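Long-range contact in protein (GYP1P) (Saccharomyces cerevisiae, PDB 1FKM), which accelerates GTP hydrolysis by Ypt/Rab GTPases such as YPT1 and YPT7, supplying an arginine and a glutamine finger in trans through its TBC domain: residues E326-I337 / L371-Y382. Sequence-based numbering, arbitrary orientation. Where two conformers were deposited one is given.
Sequences EFHVFVCAAFLI and LLSEAFIWQSLY
Knobs-into-holes packing, with no hydrogen bond across it, joins the helices carrying 326-337 and 371-382, the latter part of the C-terminal helix of this all-helical Ypt/Rab-GAP fragment. F330, A334 and F327 are knobs from one helix, and W378 answers them from the other. The axes of the two segments approach to 8.3 Å at 119°, and the backbones come nearest at V331 and A375. A375 CB lies 3.6 Å from V331 CA, a methyl small enough to let the backbones draw near. F330 slides its ring flat against the facing helix, with Q379 CA 3.6 Å from the ring centroid and only 2° off the normal, a CH-pi contact. At the far end of the ring, F330 CZ meets Y382 CB at 3.6 Å. A leucine in place of F330 would probably lose the flat face lying over Q379 and leave a gap beside Y382. In the helical TBC fold, the pair rests on helix 247-261, whose E260 takes the hydrogen bond from Q379 NE2, while Q379 OE1 lies in plane at the edge of the F327 ring. With CG anti to the carbonyl carbon (chi1 -68°), W378 lays its indole against the A334 backbone, W378 CZ3 coming within 3.5 Å of A334 CA; A334 CB stands over one face, 4.2 Å from the six-membered ring centroid, and I337 CG1 meets W378 CH2 at the edge. L371 adds its two methyls, L371 CD1 3.6 Å from A334 CB and L371 CD2 4.1 Å from V331 CG1.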
loop_
_atom_site.group_PDB
_atom_site.type_symbol
_atom_site.label_atom_id
_atom_site.label_comp_id
_atom_site.label_asym_id
_atom_site.label_seq_id
_atom_site.Cartn_x
_atom_site.Cartn_y
_atom_site.Cartn_z
ATOM N N GLU A 326 -5.752 -12.598 -2.952
ATOM C CA GLU A 326 -6.633 -13.467 -2.180
ATOM C C GLU A 326 -6.988 -12.848 -0.834
ATOM O O GLU A 326 -8.162 -12.684 -0.514
ATOM C CB GLU A 326 -5.966 -14.827 -1.966
ATOM C CG GLU A 326 -6.761 -15.784 -1.092
ATOM C CD GLU A 326 -6.023 -17.086 -0.836
ATOM O OE1 GLU A 326 -4.933 -17.281 -1.415
ATOM O OE2 GLU A 326 -6.535 -17.916 -0.055
ATOM N N PHE A 327 -5.978 -12.496 -0.046
ATOM C CA PHE A 327 -6.239 -11.906 1.259
ATOM C C PHE A 327 -7.049 -10.614 1.143
ATOM O O PHE A 327 -7.947 -10.360 1.948
ATOM C CB PHE A 327 -4.929 -11.612 1.997
ATOM C CG PHE A 327 -5.132 -11.142 3.407
ATOM C CD1 PHE A 327 -5.799 -11.948 4.331
ATOM C CD2 PHE A 327 -4.685 -9.887 3.809
ATOM C CE1 PHE A 327 -6.020 -11.506 5.640
ATOM C CE2 PHE A 327 -4.900 -9.435 5.112
ATOM C CZ PHE A 327 -5.570 -10.248 6.031
ATOM N N HIS A 328 -6.740 -9.800 0.136
ATOM C CA HIS A 328 -7.448 -8.541 -0.041
ATOM C C HIS A 328 -8.930 -8.751 -0.314
ATOM O O HIS A 328 -9.766 -7.982 0.159
ATOM C CB HIS A 328 -6.833 -7.709 -1.173
ATOM C CG HIS A 328 -7.390 -6.321 -1.258
ATOM N ND1 HIS A 328 -7.318 -5.428 -0.209
ATOM C CD2 HIS A 328 -8.057 -5.682 -2.250
ATOM C CE1 HIS A 328 -7.918 -4.302 -0.550
ATOM N NE2 HIS A 328 -8.376 -4.430 -1.783
ATOM N N VAL A 329 -9.257 -9.786 -1.080
ATOM C CA VAL A 329 -10.655 -10.072 -1.391
ATOM C C VAL A 329 -11.426 -10.389 -0.112
ATOM O O VAL A 329 -12.567 -9.968 0.046
ATOM C CB VAL A 329 -10.791 -11.257 -2.373
ATOM C CG1 VAL A 329 -12.243 -11.701 -2.468
ATOM C CG2 VAL A 329 -10.296 -10.841 -3.750
ATOM N N PHE A 330 -10.809 -11.130 0.805
ATOM C CA PHE A 330 -11.487 -11.448 2.057
ATOM C C PHE A 330 -11.638 -10.229 2.958
ATOM O O PHE A 330 -12.645 -10.094 3.659
ATOM C CB PHE A 330 -10.767 -12.586 2.784
ATOM C CG PHE A 330 -11.037 -13.934 2.179
ATOM C CD1 PHE A 330 -12.214 -14.613 2.481
ATOM C CD2 PHE A 330 -10.153 -14.498 1.261
ATOM C CE1 PHE A 330 -12.512 -15.835 1.875
ATOM C CE2 PHE A 330 -10.438 -15.721 0.650
ATOM C CZ PHE A 330 -11.624 -16.393 0.958
ATOM N N VAL A 331 -10.644 -9.341 2.945
ATOM C CA VAL A 331 -10.723 -8.119 3.739
ATOM C C VAL A 331 -11.876 -7.272 3.183
ATOM O O VAL A 331 -12.645 -6.678 3.941
ATOM C CB VAL A 331 -9.405 -7.306 3.661
ATOM C CG1 VAL A 331 -9.583 -5.939 4.316
ATOM C CG2 VAL A 331 -8.290 -8.066 4.350
ATOM N N CYS A 332 -11.992 -7.216 1.857
ATOM C CA CYS A 332 -13.064 -6.445 1.231
ATOM C C CYS A 332 -14.430 -7.035 1.557
ATOM O O CYS A 332 -15.391 -6.301 1.773
ATOM C CB CYS A 332 -12.881 -6.388 -0.287
ATOM S SG CYS A 332 -11.561 -5.274 -0.829
ATOM N N ALA A 333 -14.516 -8.359 1.588
ATOM C CA ALA A 333 -15.780 -9.019 1.905
ATOM C C ALA A 333 -16.177 -8.731 3.357
ATOM O O ALA A 333 -17.329 -8.399 3.638
ATOM C CB ALA A 333 -15.655 -10.530 1.677
ATOM N N ALA A 334 -15.223 -8.849 4.277
ATOM C CA ALA A 334 -15.503 -8.596 5.689
ATOM C C ALA A 334 -15.867 -7.129 5.916
ATOM O O ALA A 334 -16.725 -6.813 6.745
ATOM C CB ALA A 334 -14.294 -8.983 6.545
ATOM N N PHE A 335 -15.214 -6.238 5.172
ATOM C CA PHE A 335 -15.462 -4.801 5.267
ATOM C C PHE A 335 -16.903 -4.520 4.846
ATOM O O PHE A 335 -17.660 -3.861 5.567
ATOM C CB PHE A 335 -14.489 -4.045 4.350
ATOM C CG PHE A 335 -14.608 -2.541 4.423
ATOM C CD1 PHE A 335 -14.469 -1.872 5.637
ATOM C CD2 PHE A 335 -14.804 -1.792 3.268
ATOM C CE1 PHE A 335 -14.519 -0.471 5.695
ATOM C CE2 PHE A 335 -14.852 -0.394 3.319
ATOM C CZ PHE A 335 -14.707 0.261 4.535
ATOM N N LEU A 336 -17.273 -5.033 3.675
ATOM C CA LEU A 336 -18.617 -4.849 3.144
ATOM C C LEU A 336 -19.683 -5.432 4.063
ATOM O O LEU A 336 -20.659 -4.759 4.389
ATOM C CB LEU A 336 -18.740 -5.507 1.767
ATOM C CG LEU A 336 -20.117 -5.416 1.092
ATOM C CD1 LEU A 336 -20.494 -3.946 0.860
ATOM C CD2 LEU A 336 -20.082 -6.169 -0.225
ATOM N N ILE A 337 -19.496 -6.686 4.467
ATOM C CA ILE A 337 -20.462 -7.367 5.322
ATOM C C ILE A 337 -20.717 -6.621 6.627
ATOM O O ILE A 337 -21.794 -6.733 7.213
ATOM C CB ILE A 337 -20.008 -8.817 5.630
ATOM C CG1 ILE A 337 -19.912 -9.618 4.328
ATOM C CG2 ILE A 337 -20.990 -9.493 6.579
ATOM C CD1 ILE A 337 -21.188 -9.655 3.520
ATOM N N LEU A 371 -11.229 -6.279 11.786
ATOM C CA LEU A 371 -11.486 -6.542 10.371
ATOM C C LEU A 371 -10.475 -7.541 9.802
ATOM O O LEU A 371 -10.842 -8.522 9.151
ATOM C CB LEU A 371 -11.413 -5.233 9.573
ATOM C CG LEU A 371 -11.515 -5.322 8.046
ATOM C CD1 LEU A 371 -12.871 -5.876 7.645
ATOM C CD2 LEU A 371 -11.321 -3.942 7.441
ATOM N N LEU A 372 -9.200 -7.290 10.062
ATOM C CA LEU A 372 -8.140 -8.154 9.568
ATOM C C LEU A 372 -8.253 -9.569 10.131
ATOM O O LEU A 372 -8.111 -10.545 9.399
ATOM C CB LEU A 372 -6.776 -7.551 9.922
ATOM C CG LEU A 372 -6.459 -6.221 9.225
ATOM C CD1 LEU A 372 -5.241 -5.567 9.882
ATOM C CD2 LEU A 372 -6.217 -6.465 7.730
ATOM N N SER A 373 -8.507 -9.670 11.433
ATOM C CA SER A 373 -8.644 -10.968 12.088
ATOM C C SER A 373 -9.785 -11.767 11.460
ATOM O O SER A 373 -9.659 -12.971 11.221
ATOM C CB SER A 373 -8.909 -10.777 13.585
ATOM O OG SER A 373 -9.047 -12.025 14.240
ATOM N N GLU A 374 -10.895 -11.088 11.195
ATOM C CA GLU A 374 -12.060 -11.724 10.594
ATOM C C GLU A 374 -11.727 -12.215 9.184
ATOM O O GLU A 374 -12.007 -13.362 8.829
ATOM C CB GLU A 374 -13.230 -10.732 10.559
ATOM C CG GLU A 374 -14.509 -11.283 9.951
ATOM C CD GLU A 374 -15.718 -10.409 10.253
ATOM O OE1 GLU A 374 -15.641 -9.185 10.017
ATOM O OE2 GLU A 374 -16.748 -10.948 10.722
ATOM N N ALA A 375 -11.117 -11.351 8.381
ATOM C CA ALA A 375 -10.742 -11.734 7.022
ATOM C C ALA A 375 -9.803 -12.937 7.044
ATOM O O ALA A 375 -9.856 -13.793 6.157
ATOM C CB ALA A 375 -10.063 -10.555 6.303
ATOM N N PHE A 376 -8.924 -12.993 8.039
ATOM C CA PHE A 376 -7.987 -14.112 8.136
ATOM C C PHE A 376 -8.724 -15.421 8.397
ATOM O O PHE A 376 -8.417 -16.452 7.799
ATOM C CB PHE A 376 -6.969 -13.888 9.254
ATOM C CG PHE A 376 -6.026 -15.046 9.439
ATOM C CD1 PHE A 376 -5.028 -15.307 8.500
ATOM C CD2 PHE A 376 -6.173 -15.914 10.519
ATOM C CE1 PHE A 376 -4.194 -16.415 8.630
ATOM C CE2 PHE A 376 -5.342 -17.027 10.658
ATOM C CZ PHE A 376 -4.351 -17.277 9.709
ATOM N N ILE A 377 -9.686 -15.378 9.308
ATOM C CA ILE A 377 -10.473 -16.564 9.628
ATOM C C ILE A 377 -11.271 -17.004 8.405
ATOM O O ILE A 377 -11.309 -18.189 8.087
ATOM C CB ILE A 377 -11.437 -16.290 10.812
ATOM C CG1 ILE A 377 -10.627 -16.179 12.105
ATOM C CG2 ILE A 377 -12.491 -17.394 10.913
ATOM C CD1 ILE A 377 -11.388 -15.592 13.273
ATOM N N TRP A 378 -11.901 -16.057 7.710
ATOM C CA TRP A 378 -12.689 -16.409 6.528
ATOM C C TRP A 378 -11.812 -17.060 5.466
ATOM O O TRP A 378 -12.185 -18.074 4.858
ATOM C CB TRP A 378 -13.369 -15.167 5.941
ATOM C CG TRP A 378 -14.440 -14.606 6.815
ATOM C CD1 TRP A 378 -14.717 -14.957 8.109
ATOM C CD2 TRP A 378 -15.369 -13.574 6.472
ATOM N NE1 TRP A 378 -15.762 -14.203 8.591
ATOM C CE2 TRP A 378 -16.181 -13.347 7.606
ATOM C CE3 TRP A 378 -15.597 -12.816 5.314
ATOM C CZ2 TRP A 378 -17.204 -12.392 7.617
ATOM C CZ3 TRP A 378 -16.618 -11.865 5.325
ATOM C CH2 TRP A 378 -17.405 -11.664 6.467
ATOM N N GLN A 379 -10.642 -16.473 5.244
ATOM C CA GLN A 379 -9.713 -17.008 4.263
ATOM C C GLN A 379 -9.252 -18.413 4.652
ATOM O O GLN A 379 -9.135 -19.289 3.799
ATOM C CB GLN A 379 -8.493 -16.087 4.125
ATOM C CG GLN A 379 -7.341 -16.712 3.344
ATOM C CD GLN A 379 -6.118 -15.816 3.289
ATOM O OE1 GLN A 379 -5.975 -15.008 2.379
ATOM N NE2 GLN A 379 -5.239 -15.946 4.278
ATOM N N SER A 380 -8.992 -18.619 5.940
ATOM C CA SER A 380 -8.532 -19.919 6.422
ATOM C C SER A 380 -9.595 -20.993 6.219
ATOM O O SER A 380 -9.279 -22.137 5.893
ATOM C CB SER A 380 -8.158 -19.834 7.904
ATOM O OG SER A 380 -7.118 -18.892 8.115
ATOM N N LEU A 381 -10.854 -20.620 6.418
ATOM C CA LEU A 381 -11.958 -21.550 6.248
ATOM C C LEU A 381 -12.119 -21.927 4.787
ATOM O O LEU A 381 -12.349 -23.091 4.459
ATOM C CB LEU A 381 -13.258 -20.930 6.767
ATOM C CG LEU A 381 -13.380 -20.813 8.288
ATOM C CD1 LEU A 381 -14.574 -19.948 8.657
ATOM C CD2 LEU A 381 -13.517 -22.199 8.882
ATOM N N TYR A 382 -11.980 -20.936 3.910
ATOM C CA TYR A 382 -12.139 -21.161 2.485
ATOM C C TYR A 382 -11.066 -22.065 1.896
ATOM O O TYR A 382 -11.337 -22.817 0.959
ATOM C CB TYR A 382 -12.143 -19.831 1.729
ATOM C CG TYR A 382 -12.895 -19.908 0.426
ATOM C CD1 TYR A 382 -14.289 -19.890 0.409
ATOM C CD2 TYR A 382 -12.220 -20.041 -0.789
ATOM C CE1 TYR A 382 -14.998 -20.004 -0.782
ATOM C CE2 TYR A 382 -12.921 -20.157 -1.991
ATOM C CZ TYR A 382 -14.311 -20.137 -1.977
ATOM O OH TYR A 382 -15.019 -20.254 -3.153
#